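Long-range contacts in extracellular ligand-binding receptor (Rhodopseudomonas palustris, PDB 4EYQ), which probably binds aromatic acids outside the inner membrane as a two-lobed periplasmic binding protein, here holding either caffeic acid or 4-hydroxyphenylpyruvic acid in one site: residues Ala100-Thr105 with Ser112-Gln117; Ile141-Ser146 with Gly197-Ala202; Ile219-Gly224 with Glu239-Ala244. All coordinates share one frame; numbering follows the deposited sequence.

Overall arrangement
The three contacts lie around one ligand site, where caffeic acid and 4-hydroxyphenylpyruvic acid occupy overlapping positions. Contact 1 belongs to the lobe built on the six-stranded sheet. Contacts 2 and 3 both belong to the seven-stranded sheet of the other lobe, with centres about 13 Å apart. They are joined by a probable hydrogen bond from Gly200 N to Gly224 O (2.9 Å). Contact 1 has its centre about 17 Å from that of contact 2 and about 21 Å from that of contact 3. It still meets contact 3 through a probable bond from His223 NE2 to Gln117 O (2.9 Å). All three contacts touch both ligands, so the site lies between the lobes.

Contact 1: residues Ala100-Thr105 with Ser112-Gln117; sequences APLPVT and SVVMPQ. With ENO (3-(4-hydroxy-phenyl)pyruvic acid), chain B; DHC (caffeic acid), chain C.
Val114 and Pro116 carry the second side of this contact, against Ala100, Pro101, Leu102 and Val104. The interaction between the segments is apolar. Val114 uses both its methyl branches. Its CG1 is anti to the backbone N (chi1 -172°), which places the two branches against different residues. CG1 approaches Ala100 O at 3.7 Å and lies near Pro101 CA. CG2 meets Leu102 CD2 at 3.7 Å and Val104 CG2 at 3.8 Å. The Leu102 side chain crosses that of Val114 at a slant, and only its CD2 methyl does the touching. Val104 and Val114 pass each other head to tail.

Pro116 packs against backbone as much as side chain. Its CG rests 3.5 Å from Ala100 CA, and its CB lies 3.9 Å from Pro101 CD. The contact buries Ala100 O, which has no polar partner in the model and is bordered here by Val114 CG1.

The two prolines also line the ligand site. Pro101 CG and CD both lie against the C5'-C6' part of the caffeic acid ring, with CD 3.6 Å from DHC C6'. Pro116 CB sits near the phenolic end, 3.5 Å from DHC O4'. Both ligands are also hydrogen-bonded to His286 and Gln282, so this part of the pocket offers apolar walls beside polar anchors.

Segment 100-105 is the loop between strand 96-98 and helix 106-109. Thr79 OG1 and Tyr341 OH bond to its Pro101 O and Leu102 O. Strand 112-114 is an edge strand of its sheet and pairs with 96-98. Helix 79-92 packs on Ala100, Leu102 and Pro103, while helix 282-301 reaches Met115, Pro116 and Gln117.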
loop_
_atom_site.group_PDB
_atom_site.type_symbol
_atom_site.label_atom_id
_atom_site.label_comp_id
_atom_site.label_asym_id
_atom_site.label_seq_id
_atom_site.Cartn_x
_atom_site.Cartn_y
_atom_site.Cartn_z
ATOM N N ALA A 100 -2.147 3.623 1.845
ATOM C CA ALA A 100 -2.888 2.385 1.674
ATOM C C ALA A 100 -3.786 2.574 0.470
ATOM O O ALA A 100 -4.147 3.711 0.170
ATOM C CB ALA A 100 -3.752 2.093 2.903
ATOM N N PRO A 101 -4.188 1.475 -0.213
ATOM C CA PRO A 101 -5.126 1.623 -1.333
ATOM C C PRO A 101 -6.434 2.267 -0.858
ATOM O O PRO A 101 -6.784 2.166 0.327
ATOM C CB PRO A 101 -5.381 0.170 -1.788
ATOM C CG PRO A 101 -4.222 -0.607 -1.242
ATOM C CD PRO A 101 -3.843 0.064 0.038
ATOM N N LEU A 102 -7.144 2.963 -1.735
ATOM C CA LEU A 102 -8.527 3.305 -1.394
ATOM C C LEU A 102 -9.378 3.548 -2.606
ATOM O O LEU A 102 -8.851 3.866 -3.669
ATOM C CB LEU A 102 -8.592 4.513 -0.467
ATOM C CG LEU A 102 -8.491 5.917 -1.062
ATOM C CD1 LEU A 102 -9.102 6.867 -0.036
ATOM C CD2 LEU A 102 -7.044 6.181 -1.319
ATOM N N PRO A 103 -10.701 3.415 -2.450
ATOM C CA PRO A 103 -11.591 3.805 -3.534
ATOM C C PRO A 103 -11.542 5.337 -3.704
ATOM O O PRO A 103 -12.051 6.069 -2.850
ATOM C CB PRO A 103 -12.974 3.355 -3.051
ATOM C CG PRO A 103 -12.855 3.126 -1.588
ATOM C CD PRO A 103 -11.413 2.926 -1.260
ATOM N N VAL A 104 -10.916 5.806 -4.784
ATOM C CA VAL A 104 -10.863 7.232 -5.070
ATOM C C VAL A 104 -12.116 7.584 -5.852
ATOM O O VAL A 104 -12.171 7.392 -7.047
ATOM C CB VAL A 104 -9.603 7.597 -5.883
ATOM C CG1 VAL A 104 -9.562 9.111 -6.166
ATOM C CG2 VAL A 104 -8.353 7.167 -5.116
ATOM N N THR A 105 -13.141 8.077 -5.161
ATOM C CA THR A 105 -14.362 8.559 -5.796
ATOM C C THR A 105 -14.169 10.034 -6.215
ATOM O O THR A 105 -13.181 10.650 -5.810
ATOM C CB THR A 105 -15.477 8.483 -4.760
ATOM O OG1 THR A 105 -14.995 9.088 -3.554
ATOM C CG2 THR A 105 -15.813 7.024 -4.425
ATOM N N SER A 112 -6.323 14.050 -3.028
ATOM C CA SER A 112 -5.602 12.802 -2.655
ATOM C C SER A 112 -4.887 12.169 -3.851
ATOM O O SER A 112 -5.473 12.064 -4.929
ATOM C CB SER A 112 -6.598 11.757 -2.115
ATOM O OG SER A 112 -7.173 12.103 -0.861
ATOM N N VAL A 113 -3.641 11.738 -3.668
ATOM C CA VAL A 113 -3.013 10.766 -4.597
ATOM C C VAL A 113 -2.623 9.509 -3.771
ATOM O O VAL A 113 -2.574 9.576 -2.530
ATOM C CB VAL A 113 -1.787 11.342 -5.337
ATOM C CG1 VAL A 113 -2.227 12.448 -6.299
ATOM C CG2 VAL A 113 -0.742 11.849 -4.340
ATOM N N VAL A 114 -2.354 8.377 -4.454
ATOM C CA VAL A 114 -2.231 7.077 -3.763
ATOM C C VAL A 114 -0.887 6.422 -4.074
ATOM O O VAL A 114 -0.527 6.273 -5.234
ATOM C CB VAL A 114 -3.361 6.101 -4.173
ATOM C CG1 VAL A 114 -3.330 4.839 -3.310
ATOM C CG2 VAL A 114 -4.717 6.780 -4.115
HETATM N N MSE A 115 -0.142 6.044 -3.058
HETATM C CA MSE A 115 1.153 5.427 -3.329
HETATM C C MSE A 115 0.994 3.930 -3.700
HETATM O O MSE A 115 1.544 3.509 -4.739
HETATM C CB MSE A 115 2.119 5.574 -2.142
HETATM C CG MSE A 115 2.631 7.024 -1.880
HETATM SE SE MSE A 115 3.653 7.760 -3.350
HETATM C CE MSE A 115 2.209 8.626 -4.183
ATOM N N PRO A 116 0.257 3.129 -2.866
ATOM C CA PRO A 116 0.130 1.703 -3.205
ATOM C C PRO A 116 -0.487 1.441 -4.597
ATOM O O PRO A 116 -1.338 2.229 -5.060
ATOM C CB PRO A 116 -0.794 1.142 -2.107
ATOM C CG PRO A 116 -0.629 2.070 -0.948
ATOM C CD PRO A 116 -0.414 3.436 -1.572
ATOM N N GLN A 117 -0.075 0.334 -5.234
ATOM C CA GLN A 117 -0.597 -0.059 -6.571
ATOM C C GLN A 117 -2.110 -0.268 -6.582
ATOM O O GLN A 117 -2.626 -0.801 -5.613
ATOM C CB GLN A 117 0.095 -1.318 -7.026
ATOM C CG GLN A 117 1.590 -1.061 -7.280
ATOM C CD GLN A 117 2.498 -1.193 -6.037
ATOM O OE1 GLN A 117 2.024 -1.411 -4.922
ATOM N NE2 GLN A 117 3.834 -1.078 -6.244
HETATM O O4 ENO B . -4.839 -1.289 2.467
HETATM C C9 ENO B . -1.220 -1.526 2.567
HETATM C C8 ENO B . -0.277 -1.191 1.612
HETATM C C7 ENO B . -0.335 -1.769 0.349
HETATM C C6 ENO B . -1.337 -2.678 0.012
HETATM C C5 ENO B . -2.275 -3.010 0.989
HETATM C C4 ENO B . -2.227 -2.433 2.261
HETATM O O3 ENO B . 0.603 -1.409 -0.560
HETATM C C3 ENO B . -3.234 -2.813 3.337
HETATM C C2 ENO B . -4.599 -2.193 3.247
HETATM C C1 ENO B . -5.642 -2.706 4.142
HETATM O O2 ENO B . -6.800 -2.254 4.043
HETATM O O1 ENO B . -5.365 -3.599 4.984
HETATM C C1 DHC C . -5.674 -2.984 4.055
HETATM O O1 DHC C . -5.445 -3.864 4.924
HETATM C C2 DHC C . -4.734 -2.770 2.928
HETATM C C3 DHC C . -3.434 -2.774 3.145
HETATM C "C1'" DHC C . -2.456 -2.558 2.048
HETATM C "C2'" DHC C . -1.402 -1.704 2.314
HETATM C "C3'" DHC C . -0.450 -1.473 1.343
HETATM C "C4'" DHC C . -0.576 -2.138 0.019
HETATM C "C5'" DHC C . -1.654 -2.977 -0.227
HETATM C "C6'" DHC C . -2.583 -3.181 0.796
HETATM O "O4'" DHC C . 0.355 -1.915 -0.947
HETATM O "O3'" DHC C . 0.576 -0.637 1.633
HETATM O O2 DHC C . -6.697 -2.270 4.111
#

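Contact 2: residues Ile141-Ser146 with Gly197-Ala202; sequences IGYSDS and GASGTA. With DHC (caffeic acid), chain C; ENO (3-(4-hydroxy-phenyl)pyruvic acid), chain B.
Gly197 N donates to Ile141 O at 2.8 Å, and Tyr143 N donates to Gly197 O at 3.1 Å. These two bonds form a parallel bridge between Gly142 and Gly197, with their CA atoms 4.0 Å apart. A side chain on Gly142 would be tight against Gly197 O.

The third bond uses a side chain. Ser199 N donates to Tyr143 OH at 2.9 Å, with an N-H...O angle of 138°. The phenol oxygen is therefore an acceptor for the loop that follows strand 193-197. Tyr143 CG lies anti to the carbonyl carbon (chi1 -63°), and from there the ring extends over that loop.

One ring face is covered by Gly197 O and by Ala198 CA, which makes a CH-pi contact 3.8 Å from the centroid. Ala198 CB touches CZ, and Ala202 CB comes to 3.4 Å from OH. Ser199 OG lies at the ring edge, in plane. Phe172 also meets the ring, with the planes at about 60°.

Ser199 OG is 2.6 Å from DHC O1 and likewise close to ENO O1 (2.7 Å). It probably donates to the carboxylate, though its single proton has another acceptor nearby. Arg174 also bonds to both ligands and is itself held by a salt bridge to Asp145. Tyr143 thus probably acts as a second-shell residue: it fixes the backbone of Ser199, which in turn meets the carboxylate.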
loop_
_atom_site.group_PDB
_atom_site.type_symbol
_atom_site.label_atom_id
_atom_site.label_comp_id
_atom_site.label_asym_id
_atom_site.label_seq_id
_atom_site.Cartn_x
_atom_site.Cartn_y
_atom_site.Cartn_z
ATOM N N ILE A 141 -11.253 -15.471 0.337
ATOM C CA ILE A 141 -11.450 -15.132 1.754
ATOM C C ILE A 141 -10.764 -13.776 2.018
ATOM O O ILE A 141 -9.542 -13.631 1.817
ATOM C CB ILE A 141 -10.999 -16.265 2.728
ATOM C CG1 ILE A 141 -11.188 -15.793 4.181
ATOM C CG2 ILE A 141 -9.537 -16.685 2.480
ATOM C CD1 ILE A 141 -10.937 -16.844 5.254
ATOM N N GLY A 142 -11.555 -12.762 2.387
ATOM C CA GLY A 142 -10.983 -11.410 2.633
ATOM C C GLY A 142 -11.690 -10.665 3.743
ATOM O O GLY A 142 -12.678 -11.177 4.264
ATOM N N TYR A 143 -11.179 -9.473 4.109
ATOM C CA TYR A 143 -11.791 -8.620 5.144
ATOM C C TYR A 143 -13.241 -8.266 4.775
ATOM O O TYR A 143 -13.580 -8.098 3.604
ATOM C CB TYR A 143 -10.998 -7.311 5.332
ATOM C CG TYR A 143 -9.553 -7.455 5.823
ATOM C CD1 TYR A 143 -9.198 -8.418 6.774
ATOM C CD2 TYR A 143 -8.545 -6.614 5.348
ATOM C CE1 TYR A 143 -7.891 -8.539 7.225
ATOM C CE2 TYR A 143 -7.216 -6.730 5.789
ATOM C CZ TYR A 143 -6.896 -7.681 6.736
ATOM O OH TYR A 143 -5.595 -7.812 7.193
ATOM N N SER A 144 -14.113 -8.179 5.771
ATOM C CA SER A 144 -15.457 -7.625 5.554
ATOM C C SER A 144 -15.439 -6.091 5.636
ATOM O O SER A 144 -16.198 -5.479 6.402
ATOM C CB SER A 144 -16.431 -8.187 6.575
ATOM O OG SER A 144 -15.835 -8.140 7.856
ATOM N N ASP A 145 -14.565 -5.473 4.851
ATOM C CA ASP A 145 -14.546 -4.018 4.714
ATOM C C ASP A 145 -14.083 -3.634 3.296
ATOM O O ASP A 145 -13.925 -4.515 2.424
ATOM C CB ASP A 145 -13.734 -3.331 5.829
ATOM C CG ASP A 145 -12.254 -3.748 5.868
ATOM O OD1 ASP A 145 -11.575 -3.854 4.816
ATOM O OD2 ASP A 145 -11.746 -3.934 6.995
ATOM N N SER A 146 -13.883 -2.338 3.071
ATOM C CA SER A 146 -13.617 -1.838 1.744
ATOM C C SER A 146 -12.352 -2.431 1.086
ATOM O O SER A 146 -12.339 -2.577 -0.126
ATOM C CB SER A 146 -13.632 -0.295 1.704
ATOM O OG SER A 146 -12.732 0.239 2.650
ATOM N N GLY A 197 -7.756 -11.903 0.504
ATOM C CA GLY A 197 -7.742 -10.407 0.504
ATOM C C GLY A 197 -7.516 -9.827 1.911
ATOM O O GLY A 197 -8.473 -9.489 2.637
ATOM N N ALA A 198 -6.247 -9.715 2.321
ATOM C CA ALA A 198 -5.945 -9.253 3.677
ATOM C C ALA A 198 -4.568 -8.642 3.645
ATOM O O ALA A 198 -4.061 -8.355 2.558
ATOM C CB ALA A 198 -6.017 -10.418 4.669
ATOM N N SER A 199 -3.966 -8.391 4.807
ATOM C CA SER A 199 -2.666 -7.706 4.837
ATOM C C SER A 199 -1.916 -8.037 6.114
ATOM O O SER A 199 -2.515 -8.554 7.069
ATOM C CB SER A 199 -2.871 -6.185 4.750
ATOM O OG SER A 199 -3.858 -5.748 5.680
ATOM N N GLY A 200 -0.610 -7.735 6.104
ATOM C CA GLY A 200 0.279 -7.888 7.259
ATOM C C GLY A 200 0.179 -9.241 7.914
ATOM O O GLY A 200 0.122 -10.267 7.221
ATOM N N THR A 201 0.122 -9.263 9.244
ATOM C CA THR A 201 0.078 -10.554 9.963
ATOM C C THR A 201 -1.274 -11.257 9.820
ATOM O O THR A 201 -1.339 -12.490 9.796
ATOM C CB THR A 201 0.468 -10.392 11.433
ATOM O OG1 THR A 201 -0.294 -9.330 11.977
ATOM C CG2 THR A 201 1.942 -10.027 11.552
ATOM N N ALA A 202 -2.355 -10.495 9.682
ATOM C CA ALA A 202 -3.650 -11.129 9.434
ATOM C C ALA A 202 -3.755 -11.952 8.134
ATOM O O ALA A 202 -4.583 -12.873 8.056
ATOM C CB ALA A 202 -4.771 -10.112 9.496
HETATM C C1 DHC C . -5.674 -2.984 4.055
HETATM O O1 DHC C . -5.445 -3.864 4.924
HETATM C C2 DHC C . -4.734 -2.770 2.928
HETATM C C3 DHC C . -3.434 -2.774 3.145
HETATM C "C1'" DHC C . -2.456 -2.558 2.048
HETATM C "C2'" DHC C . -1.402 -1.704 2.314
HETATM C "C3'" DHC C . -0.450 -1.473 1.343
HETATM C "C4'" DHC C . -0.576 -2.138 0.019
HETATM C "C5'" DHC C . -1.654 -2.977 -0.227
HETATM C "C6'" DHC C . -2.583 -3.181 0.796
HETATM O "O4'" DHC C . 0.355 -1.915 -0.947
HETATM O "O3'" DHC C . 0.576 -0.637 1.633
HETATM O O2 DHC C . -6.697 -2.270 4.111
HETATM O O4 ENO B . -4.839 -1.289 2.467
HETATM C C9 ENO B . -1.220 -1.526 2.567
HETATM C C8 ENO B . -0.277 -1.191 1.612
HETATM C C7 ENO B . -0.335 -1.769 0.349
HETATM C C6 ENO B . -1.337 -2.678 0.012
HETATM C C5 ENO B . -2.275 -3.010 0.989
HETATM C C4 ENO B . -2.227 -2.433 2.261
HETATM O O3 ENO B . 0.603 -1.409 -0.560
HETATM C C3 ENO B . -3.234 -2.813 3.337
HETATM C C2 ENO B . -4.599 -2.193 3.247
HETATM C C1 ENO B . -5.642 -2.706 4.142
HETATM O O2 ENO B . -6.800 -2.254 4.043
HETATM O O1 ENO B . -5.365 -3.599 4.984
#

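Contact 3: residues Ile219-Gly224 with Glu239-Ala244; sequences IYQTHG and EGVLMA. With DHC (caffeic acid), chain C; ENO (3-(4-hydroxy-phenyl)pyruvic acid), chain B.
Tyr220 and Leu242 run alongside each other in the same direction on one face of a parallel strand pair. The strands belong to a beta-alpha-beta unit, with helix 228-234 between them. Leu242 CB touches Tyr220 CD2 at 3.5 Å. Leu242 CD2 makes a CH-pi contact over the ring face, toward its rim. Tyr220 OH bonds to His129.

Gln221 and Met243 lie on the other face. Val241, just before the strand, crosses Gln221 at about a right angle. Its CG2 is anti to the backbone N and presses on Gln221 CG at 3.5 Å. The Gln221 chain bends at chi2 (-82°), and its amide nitrogen bonds to Gln207 and Ala203. Met243, a selenomethionine, sets its CG beside Thr222 O and Gln221 CB.

The backbone ladder runs from Leu242 N to Ile219 O, from Gln221 N to Leu242 O (2.8 Å), and from Ala244 N to Gln221 O.

Beyond the strand, His223 turns its imidazole to the ligand site. DHC C5' sits over the centre of one ring face, while CD2 is 3.3 Å from DHC O4'. NE2 bonds to Gln117 O. With an alanine at His223, Gln117 O would probably lose its donor, and the face of the ligand ring its flat partner. At the other end of the pair, one water accepts from Ile219 N (3.1 Å) and donates to Gly240 O (2.7 Å).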
loop_
_atom_site.group_PDB
_atom_site.type_symbol
_atom_site.label_atom_id
_atom_site.label_comp_id
_atom_site.label_asym_id
_atom_site.label_seq_id
_atom_site.Cartn_x
_atom_site.Cartn_y
_atom_site.Cartn_z
ATOM N N ILE A 219 -2.513 -21.049 -3.127
ATOM C CA ILE A 219 -2.978 -19.861 -2.417
ATOM C C ILE A 219 -2.259 -18.634 -2.924
ATOM O O ILE A 219 -1.016 -18.615 -3.072
ATOM C CB ILE A 219 -2.837 -19.970 -0.881
ATOM C CG1 ILE A 219 -3.565 -21.210 -0.341
ATOM C CG2 ILE A 219 -3.337 -18.700 -0.180
ATOM C CD1 ILE A 219 -3.166 -21.487 1.106
ATOM N N TYR A 220 -3.076 -17.627 -3.204
ATOM C CA TYR A 220 -2.642 -16.339 -3.761
ATOM C C TYR A 220 -2.891 -15.237 -2.722
ATOM O O TYR A 220 -3.959 -15.192 -2.065
ATOM C CB TYR A 220 -3.400 -16.023 -5.072
ATOM C CG TYR A 220 -3.031 -16.891 -6.266
ATOM C CD1 TYR A 220 -3.606 -18.171 -6.430
ATOM C CD2 TYR A 220 -2.134 -16.438 -7.254
ATOM C CE1 TYR A 220 -3.279 -18.981 -7.528
ATOM C CE2 TYR A 220 -1.812 -17.241 -8.365
ATOM C CZ TYR A 220 -2.385 -18.511 -8.493
ATOM O OH TYR A 220 -2.100 -19.331 -9.566
ATOM N N GLN A 221 -1.891 -14.368 -2.558
ATOM C CA GLN A 221 -1.962 -13.260 -1.609
ATOM C C GLN A 221 -1.788 -11.934 -2.336
ATOM O O GLN A 221 -1.154 -11.897 -3.412
ATOM C CB GLN A 221 -0.847 -13.393 -0.536
ATOM C CG GLN A 221 -1.012 -14.554 0.467
ATOM C CD GLN A 221 -1.956 -14.248 1.627
ATOM O OE1 GLN A 221 -2.373 -13.099 1.825
ATOM N NE2 GLN A 221 -2.299 -15.277 2.403
ATOM N N THR A 222 -2.291 -10.850 -1.715
ATOM C CA THR A 222 -2.261 -9.515 -2.286
ATOM C C THR A 222 -0.992 -8.798 -1.821
ATOM O O THR A 222 -0.267 -9.303 -0.966
ATOM C CB THR A 222 -3.471 -8.682 -1.847
ATOM O OG1 THR A 222 -3.342 -8.330 -0.461
ATOM C CG2 THR A 222 -4.815 -9.483 -2.072
ATOM N N HIS A 223 -0.761 -7.605 -2.364
ATOM C CA HIS A 223 0.402 -6.785 -1.987
ATOM C C HIS A 223 0.390 -6.236 -0.570
ATOM O O HIS A 223 1.442 -5.808 -0.061
ATOM C CB HIS A 223 0.683 -5.728 -3.066
ATOM C CG HIS A 223 -0.510 -4.812 -3.389
ATOM N ND1 HIS A 223 -1.795 -5.272 -3.522
ATOM C CD2 HIS A 223 -0.549 -3.436 -3.683
ATOM C CE1 HIS A 223 -2.623 -4.222 -3.835
ATOM N NE2 HIS A 223 -1.854 -3.102 -3.947
ATOM N N GLY A 224 -0.780 -6.270 0.091
ATOM C CA GLY A 224 -0.872 -6.039 1.539
ATOM C C GLY A 224 -0.077 -7.005 2.436
ATOM O O GLY A 224 0.230 -6.663 3.585
ATOM N N GLU A 239 4.959 -21.609 2.240
ATOM C CA GLU A 239 5.701 -22.208 1.095
ATOM C C GLU A 239 4.833 -22.274 -0.152
ATOM O O GLU A 239 3.647 -22.677 -0.071
ATOM C CB GLU A 239 6.234 -23.610 1.410
ATOM C CG GLU A 239 7.296 -23.632 2.497
ATOM C CD GLU A 239 8.586 -22.928 2.101
ATOM O OE1 GLU A 239 9.257 -23.383 1.135
ATOM O OE2 GLU A 239 8.938 -21.924 2.793
ATOM N N GLY A 240 5.407 -21.853 -1.286
ATOM C CA GLY A 240 4.736 -21.939 -2.581
ATOM C C GLY A 240 3.608 -20.926 -2.767
ATOM O O GLY A 240 2.929 -20.956 -3.770
ATOM N N VAL A 241 3.424 -19.999 -1.831
ATOM C CA VAL A 241 2.365 -18.955 -1.988
ATOM C C VAL A 241 2.695 -18.107 -3.209
ATOM O O VAL A 241 3.884 -17.950 -3.557
ATOM C CB VAL A 241 2.210 -18.058 -0.725
ATOM C CG1 VAL A 241 3.357 -17.069 -0.587
ATOM C CG2 VAL A 241 0.880 -17.291 -0.755
ATOM N N LEU A 242 1.677 -17.602 -3.905
ATOM C CA LEU A 242 1.943 -16.606 -4.965
ATOM C C LEU A 242 1.514 -15.260 -4.448
ATOM O O LEU A 242 0.429 -15.124 -3.875
ATOM C CB LEU A 242 1.214 -16.888 -6.288
ATOM C CG LEU A 242 1.648 -18.118 -7.107
ATOM C CD1 LEU A 242 3.164 -18.204 -7.303
ATOM C CD2 LEU A 242 1.116 -19.410 -6.472
HETATM N N MSE A 243 2.346 -14.249 -4.645
HETATM C CA MSE A 243 2.003 -12.927 -4.048
HETATM C C MSE A 243 2.359 -11.755 -4.940
HETATM O O MSE A 243 3.521 -11.629 -5.322
HETATM C CB MSE A 243 2.715 -12.776 -2.693
HETATM C CG MSE A 243 2.308 -11.525 -1.916
HETATM SE SE MSE A 243 3.504 -11.264 -0.369
HETATM C CE MSE A 243 3.003 -12.796 0.621
ATOM N N ALA A 244 1.374 -10.896 -5.249
ATOM C CA ALA A 244 1.631 -9.602 -5.935
ATOM C C ALA A 244 2.451 -8.662 -5.033
ATOM O O ALA A 244 2.260 -8.641 -3.800
ATOM C CB ALA A 244 0.306 -8.913 -6.372
HETATM C C1 DHC C . -5.674 -2.984 4.055
HETATM O O1 DHC C . -5.445 -3.864 4.924
HETATM C C2 DHC C . -4.734 -2.770 2.928
HETATM C C3 DHC C . -3.434 -2.774 3.145
HETATM C "C1'" DHC C . -2.456 -2.558 2.048
HETATM C "C2'" DHC C . -1.402 -1.704 2.314
HETATM C "C3'" DHC C . -0.450 -1.473 1.343
HETATM C "C4'" DHC C . -0.576 -2.138 0.019
HETATM C "C5'" DHC C . -1.654 -2.977 -0.227
HETATM C "C6'" DHC C . -2.583 -3.181 0.796
HETATM O "O4'" DHC C . 0.355 -1.915 -0.947
HETATM O "O3'" DHC C . 0.576 -0.637 1.633
HETATM O O2 DHC C . -6.697 -2.270 4.111
HETATM O O4 ENO B . -4.839 -1.289 2.467
HETATM C C9 ENO B . -1.220 -1.526 2.567
HETATM C C8 ENO B . -0.277 -1.191 1.612
HETATM C C7 ENO B . -0.335 -1.769 0.349
HETATM C C6 ENO B . -1.337 -2.678 0.012
HETATM C C5 ENO B . -2.275 -3.010 0.989
HETATM C C4 ENO B . -2.227 -2.433 2.261
HETATM O O3 ENO B . 0.603 -1.409 -0.560
HETATM C C3 ENO B . -3.234 -2.813 3.337
HETATM C C2 ENO B . -4.599 -2.193 3.247
HETATM C C1 ENO B . -5.642 -2.706 4.142
HETATM O O2 ENO B . -6.800 -2.254 4.043
HETATM O O1 ENO B . -5.365 -3.599 4.984
HETATM O O HOH W 1 0.457 -21.896 -3.063
#